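Local coordinates for gala protein type 1, 3 or 4 (Legionella pneumophila subsp. pneumophila, PDB 4XA9) that is a leucine-rich repeat protein that probably binds small GTPases and may activate their GTP hydrolysis, at residues 119-124 with 140-145; 165-170 with 189-194. All blocks are in the same frame, centred on the assembly; numbering follows the deposited sequence.

Contact 1: residues 119-124 with 140-145; sequences TLYALY and LKKIDL
Y121 and K142 meet on the outward face of the parallel sheet of a leucine-rich repeat solenoid, where strands 119-121 and 142-144 are the two strands of a beta-alpha-beta unit. K142 is fully extended, its CG anti to the backbone N (chi1 173°), and its length suits the place: CG and CD pass T119 CG2, CE comes up obliquely to Y121 CE1 at 3.8 Å, and NZ donates to Y121 OH at 3.0 Å. Y121 leans over the neighbouring strand, bringing CD1 to 3.7 Å from D144 CB, with its ring plane turned 50° from the D144 carboxylate. That carboxylate also meets L123, whose CD1 lies 3.3 Å from D144 OD1; OD1 is satisfied by the backbone N of C146. A chain of another protein packs on this face, stacking on Y121 and touching D144. On the opposite face the side chains are aliphatic, as a buried interior requires: L140 CD2 packs on L120 CB at 3.9 Å, and L145 CD2 approaches A122 CB, a small side chain at the turn out of the strand. The backbones are joined in register by L120 N to K142 O, D144 N to L120 O and A122 N to D144 O, each 2.9 Å long.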
loop_
_atom_site.group_PDB
_atom_site.type_symbol
_atom_site.label_atom_id
_atom_site.label_comp_id
_atom_site.label_asym_id
_atom_site.label_seq_id
_atom_site.Cartn_x
_atom_site.Cartn_y
_atom_site.Cartn_z
ATOM N N THR A 119 17.113 4.824 -9.279
ATOM C CA THR A 119 16.087 4.298 -8.383
ATOM C C THR A 119 14.737 4.183 -9.077
ATOM O O THR A 119 14.276 5.135 -9.706
ATOM C CB THR A 119 15.926 5.184 -7.139
ATOM O OG1 THR A 119 17.131 5.159 -6.369
ATOM C CG2 THR A 119 14.772 4.711 -6.281
ATOM N N LEU A 120 14.106 3.019 -8.960
ATOM C CA LEU A 120 12.799 2.801 -9.571
ATOM C C LEU A 120 11.785 2.229 -8.586
ATOM O O LEU A 120 11.986 1.152 -8.011
ATOM C CB LEU A 120 12.918 1.869 -10.783
ATOM C CG LEU A 120 11.601 1.500 -11.479
ATOM C CD1 LEU A 120 10.938 2.737 -12.072
ATOM C CD2 LEU A 120 11.805 0.439 -12.547
ATOM N N TYR A 121 10.695 2.962 -8.395
ATOM C CA TYR A 121 9.543 2.453 -7.659
ATOM C C TYR A 121 8.502 2.055 -8.683
ATOM O O TYR A 121 8.098 2.878 -9.512
ATOM C CB TYR A 121 8.971 3.500 -6.698
ATOM C CG TYR A 121 9.975 4.059 -5.715
ATOM C CD1 TYR A 121 10.182 3.455 -4.488
ATOM C CD2 TYR A 121 10.719 5.195 -6.022
ATOM C CE1 TYR A 121 11.097 3.958 -3.588
ATOM C CE2 TYR A 121 11.640 5.712 -5.127
ATOM C CZ TYR A 121 11.823 5.088 -3.911
ATOM O OH TYR A 121 12.736 5.589 -3.013
ATOM N N ALA A 122 8.074 0.798 -8.650
ATOM C CA ALA A 122 7.134 0.317 -9.652
ATOM C C ALA A 122 6.172 -0.680 -9.039
ATOM O O ALA A 122 5.883 -1.719 -9.634
ATOM C CB ALA A 122 7.881 -0.313 -10.838
ATOM N N LEU A 123 5.689 -0.361 -7.846
ATOM C CA LEU A 123 4.749 -1.220 -7.135
ATOM C C LEU A 123 3.494 -1.420 -7.968
ATOM O O LEU A 123 3.060 -0.502 -8.670
ATOM C CB LEU A 123 4.369 -0.615 -5.778
ATOM C CG LEU A 123 5.394 -0.524 -4.648
ATOM C CD1 LEU A 123 6.456 0.532 -4.945
ATOM C CD2 LEU A 123 4.689 -0.195 -3.340
ATOM N N TYR A 124 2.912 -2.614 -7.863
ATOM C CA TYR A 124 1.641 -2.959 -8.516
ATOM C C TYR A 124 1.541 -2.488 -9.970
ATOM O O TYR A 124 0.862 -1.515 -10.269
ATOM C CB TYR A 124 0.459 -2.397 -7.716
ATOM C CG TYR A 124 -0.858 -3.038 -8.097
ATOM C CD1 TYR A 124 -1.155 -4.335 -7.692
ATOM C CD2 TYR A 124 -1.794 -2.361 -8.874
ATOM C CE1 TYR A 124 -2.348 -4.942 -8.045
ATOM C CE2 TYR A 124 -2.995 -2.960 -9.233
ATOM C CZ TYR A 124 -3.263 -4.251 -8.815
ATOM O OH TYR A 124 -4.450 -4.860 -9.163
ATOM N N LEU A 140 20.098 -0.335 -12.297
ATOM C CA LEU A 140 19.409 0.208 -11.130
ATOM C C LEU A 140 20.115 -0.144 -9.827
ATOM O O LEU A 140 20.574 -1.271 -9.645
ATOM C CB LEU A 140 17.960 -0.295 -11.092
ATOM C CG LEU A 140 17.044 0.322 -12.153
ATOM C CD1 LEU A 140 15.770 -0.495 -12.322
ATOM C CD2 LEU A 140 16.713 1.766 -11.779
ATOM N N LYS A 141 20.214 0.832 -8.931
ATOM C CA LYS A 141 20.768 0.592 -7.607
ATOM C C LYS A 141 19.675 0.220 -6.609
ATOM O O LYS A 141 19.920 -0.527 -5.661
ATOM C CB LYS A 141 21.538 1.820 -7.117
ATOM C CG LYS A 141 22.787 2.108 -7.933
ATOM C CD LYS A 141 23.694 3.090 -7.216
ATOM C CE LYS A 141 25.021 3.240 -7.943
ATOM N NZ LYS A 141 26.045 3.915 -7.092
ATOM N N LYS A 142 18.468 0.735 -6.833
ATOM C CA LYS A 142 17.332 0.442 -5.964
ATOM C C LYS A 142 16.066 0.181 -6.773
ATOM O O LYS A 142 15.731 0.954 -7.671
ATOM C CB LYS A 142 17.083 1.596 -4.990
ATOM C CG LYS A 142 15.805 1.435 -4.161
ATOM C CD LYS A 142 15.615 2.585 -3.177
ATOM C CE LYS A 142 14.336 2.400 -2.362
ATOM N NZ LYS A 142 14.160 3.477 -1.346
ATOM N N ILE A 143 15.370 -0.907 -6.453
ATOM C CA ILE A 143 14.085 -1.217 -7.078
ATOM C C ILE A 143 13.063 -1.631 -6.019
ATOM O O ILE A 143 13.351 -2.459 -5.146
ATOM C CB ILE A 143 14.178 -2.364 -8.122
ATOM C CG1 ILE A 143 15.526 -2.367 -8.847
ATOM C CG2 ILE A 143 13.050 -2.248 -9.151
ATOM C CD1 ILE A 143 15.612 -3.437 -9.934
ATOM N N ASP A 144 11.871 -1.051 -6.106
ATOM C CA ASP A 144 10.749 -1.444 -5.267
ATOM C C ASP A 144 9.689 -2.062 -6.163
ATOM O O ASP A 144 9.133 -1.385 -7.035
ATOM C CB ASP A 144 10.196 -0.241 -4.498
ATOM C CG ASP A 144 9.202 -0.636 -3.403
ATOM O OD1 ASP A 144 8.483 -1.649 -3.570
ATOM O OD2 ASP A 144 9.129 0.082 -2.378
ATOM N N LEU A 145 9.409 -3.344 -5.950
ATOM C CA LEU A 145 8.503 -4.086 -6.821
ATOM C C LEU A 145 7.323 -4.720 -6.087
ATOM O O LEU A 145 6.757 -5.700 -6.567
ATOM C CB LEU A 145 9.276 -5.181 -7.567
ATOM C CG LEU A 145 10.297 -4.666 -8.574
ATOM C CD1 LEU A 145 11.180 -5.795 -9.098
ATOM C CD2 LEU A 145 9.570 -3.953 -9.717
#

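Contact 2: residues 165-170 with 189-194; sequences KELIAS and TLLILG
I168 and L190 supply the tightest apolar contact between segments 165-170 and 189-194, I168 CD1 lying 3.5 Å from L190 CD2. The CD1 atom of I168 owes its place to chi2 near -70°, and it also reaches I192 CD1; these two isoleucines lie side by side, their branched side chains suiting a strand. On the opposite, inner face L167 and L191 run alongside each other, L191 CD1 touching L167 CB at 4.0 Å, and L193 CD2 reaches A169 CB; L182 of helix 176-184 covers L167, L191 and L193. Among backbone bonds, L167 N to L190 O, I192 N to L167 O and A169 N to I192 O form the parallel ladder, and K165 O takes T189 N at 2.9 Å and, weakly, L190 N. Polar side chains work at both ends. In one of two T189 conformers, a water 3.1 Å from T189 OG1 may link it, weakly, to E166 OE2 at this partly exposed border. At the far end G194 N donates to S170 OG at 2.9 Å with a bent angle of 135°, while the backbone of a chain of another protein also bonds OG. Strand, helix 176-184 and strand together make the right-handed beta-alpha-beta crossover repeated along a leucine-rich repeat solenoid.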
loop_
_atom_site.group_PDB
_atom_site.type_symbol
_atom_site.label_atom_id
_atom_site.label_comp_id
_atom_site.label_asym_id
_atom_site.label_seq_id
_atom_site.Cartn_x
_atom_site.Cartn_y
_atom_site.Cartn_z
ATOM N N LYS A 165 21.535 -2.507 -5.001
ATOM C CA LYS A 165 21.934 -2.420 -3.597
ATOM C C LYS A 165 20.722 -2.548 -2.679
ATOM O O LYS A 165 20.825 -3.025 -1.549
ATOM C CB LYS A 165 22.659 -1.103 -3.319
ATOM C CG LYS A 165 24.012 -0.985 -3.997
ATOM C CD LYS A 165 25.006 -1.965 -3.401
ATOM C CE LYS A 165 26.356 -1.872 -4.092
ATOM N NZ LYS A 165 26.281 -2.270 -5.527
ATOM N N GLU A 166 19.570 -2.108 -3.166
ATOM C CA GLU A 166 18.356 -2.172 -2.371
ATOM C C GLU A 166 17.205 -2.752 -3.177
ATOM O O GLU A 166 16.869 -2.254 -4.246
ATOM C CB GLU A 166 18.000 -0.784 -1.840
ATOM C CG GLU A 166 19.065 -0.223 -0.913
ATOM C CD GLU A 166 18.779 1.187 -0.464
ATOM O OE1 GLU A 166 18.528 2.051 -1.330
ATOM O OE2 GLU A 166 18.803 1.427 0.761
ATOM N N LEU A 167 16.604 -3.814 -2.655
ATOM C CA LEU A 167 15.498 -4.467 -3.330
ATOM C C LEU A 167 14.297 -4.624 -2.386
ATOM O O LEU A 167 14.403 -5.221 -1.316
ATOM C CB LEU A 167 15.947 -5.829 -3.879
ATOM C CG LEU A 167 14.888 -6.658 -4.599
ATOM C CD1 LEU A 167 14.319 -5.879 -5.772
ATOM C CD2 LEU A 167 15.468 -7.988 -5.066
ATOM N N ILE A 168 13.164 -4.065 -2.791
ATOM C CA ILE A 168 11.910 -4.193 -2.058
ATOM C C ILE A 168 10.981 -5.025 -2.918
ATOM O O ILE A 168 10.650 -4.628 -4.040
ATOM C CB ILE A 168 11.245 -2.814 -1.760
ATOM C CG1 ILE A 168 12.299 -1.737 -1.504
ATOM C CG2 ILE A 168 10.243 -2.901 -0.603
ATOM C CD1 ILE A 168 13.021 -1.909 -0.231
ATOM N N ALA A 169 10.561 -6.178 -2.409
ATOM C CA ALA A 169 9.728 -7.077 -3.193
ATOM C C ALA A 169 8.757 -7.847 -2.301
ATOM O O ALA A 169 8.775 -9.079 -2.264
ATOM C CB ALA A 169 10.601 -8.037 -3.997
ATOM N N SER A 170 7.908 -7.109 -1.590
ATOM C CA SER A 170 6.919 -7.716 -0.705
ATOM C C SER A 170 5.643 -8.039 -1.474
ATOM O O SER A 170 5.262 -7.296 -2.373
ATOM C CB SER A 170 6.601 -6.789 0.478
ATOM O OG SER A 170 7.739 -6.572 1.299
ATOM N N THR A 189 22.331 -4.564 0.326
ATOM C CA THR A 189 22.511 -4.094 1.695
ATOM C C THR A 189 21.164 -3.947 2.394
ATOM O O THR A 189 21.091 -3.894 3.615
ATOM C CB THR A 189 23.245 -2.743 1.740
ATOM O OG1 THR A 189 22.473 -1.754 1.048
ATOM C CG2 THR A 189 24.615 -2.860 1.093
ATOM N N LEU A 190 20.103 -3.882 1.604
ATOM C CA LEU A 190 18.747 -3.786 2.119
ATOM C C LEU A 190 17.853 -4.693 1.287
ATOM O O LEU A 190 17.820 -4.596 0.064
ATOM C CB LEU A 190 18.253 -2.331 2.090
ATOM C CG LEU A 190 16.935 -1.969 2.782
ATOM C CD1 LEU A 190 16.926 -0.515 3.231
ATOM C CD2 LEU A 190 15.780 -2.208 1.852
ATOM N N LEU A 191 17.141 -5.590 1.953
ATOM C CA LEU A 191 16.241 -6.502 1.263
ATOM C C LEU A 191 14.942 -6.631 2.044
ATOM O O LEU A 191 14.942 -6.905 3.244
ATOM C CB LEU A 191 16.907 -7.871 1.069
ATOM C CG LEU A 191 16.131 -9.011 0.398
ATOM C CD1 LEU A 191 15.700 -8.642 -1.017
ATOM C CD2 LEU A 191 16.988 -10.274 0.391
ATOM N N ILE A 192 13.830 -6.401 1.361
ATOM C CA ILE A 192 12.525 -6.505 1.990
ATOM C C ILE A 192 11.685 -7.509 1.221
ATOM O O ILE A 192 11.441 -7.334 0.024
ATOM C CB ILE A 192 11.819 -5.140 2.045
ATOM C CG1 ILE A 192 12.636 -4.168 2.909
ATOM C CG2 ILE A 192 10.388 -5.293 2.570
ATOM C CD1 ILE A 192 11.996 -2.785 3.093
ATOM N N LEU A 193 11.264 -8.564 1.916
ATOM C CA LEU A 193 10.507 -9.655 1.315
ATOM C C LEU A 193 9.321 -10.049 2.180
ATOM O O LEU A 193 9.125 -11.230 2.482
ATOM C CB LEU A 193 11.402 -10.880 1.088
ATOM C CG LEU A 193 12.482 -10.759 0.006
ATOM C CD1 LEU A 193 13.451 -11.933 0.071
ATOM C CD2 LEU A 193 11.842 -10.670 -1.378
ATOM N N GLY A 194 8.531 -9.086 2.575
ATOM C CA GLY A 194 7.368 -9.315 3.365
ATOM C C GLY A 194 6.205 -9.915 2.595
ATOM O O GLY A 194 6.139 -9.806 1.416
HETATM O O HOH W 1 20.955 0.097 2.951
#

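Contacts 1 and 2 lie in series along one parallel sheet, their centres 10 Å apart, and the neighbouring strands 142-144 and 166-168 join them. Probable backbone hydrogen bonds from L145 N to I168 O and from K165 N to K141 O connect the pairs, D144 packs on I168, and K142 CD lies 3.5 Å from E166 OE1. Both are largely buried, with L120, L167 and L191 turned to the inner face, where the helices lie. They differ on the outward face: contact 1, close to the centre of the chain, presents the tyrosine, lysine and aspartate, whereas contact 2, further along, is mostly aliphatic there and keeps its polar groups near its ends. The chain of another protein reaches both.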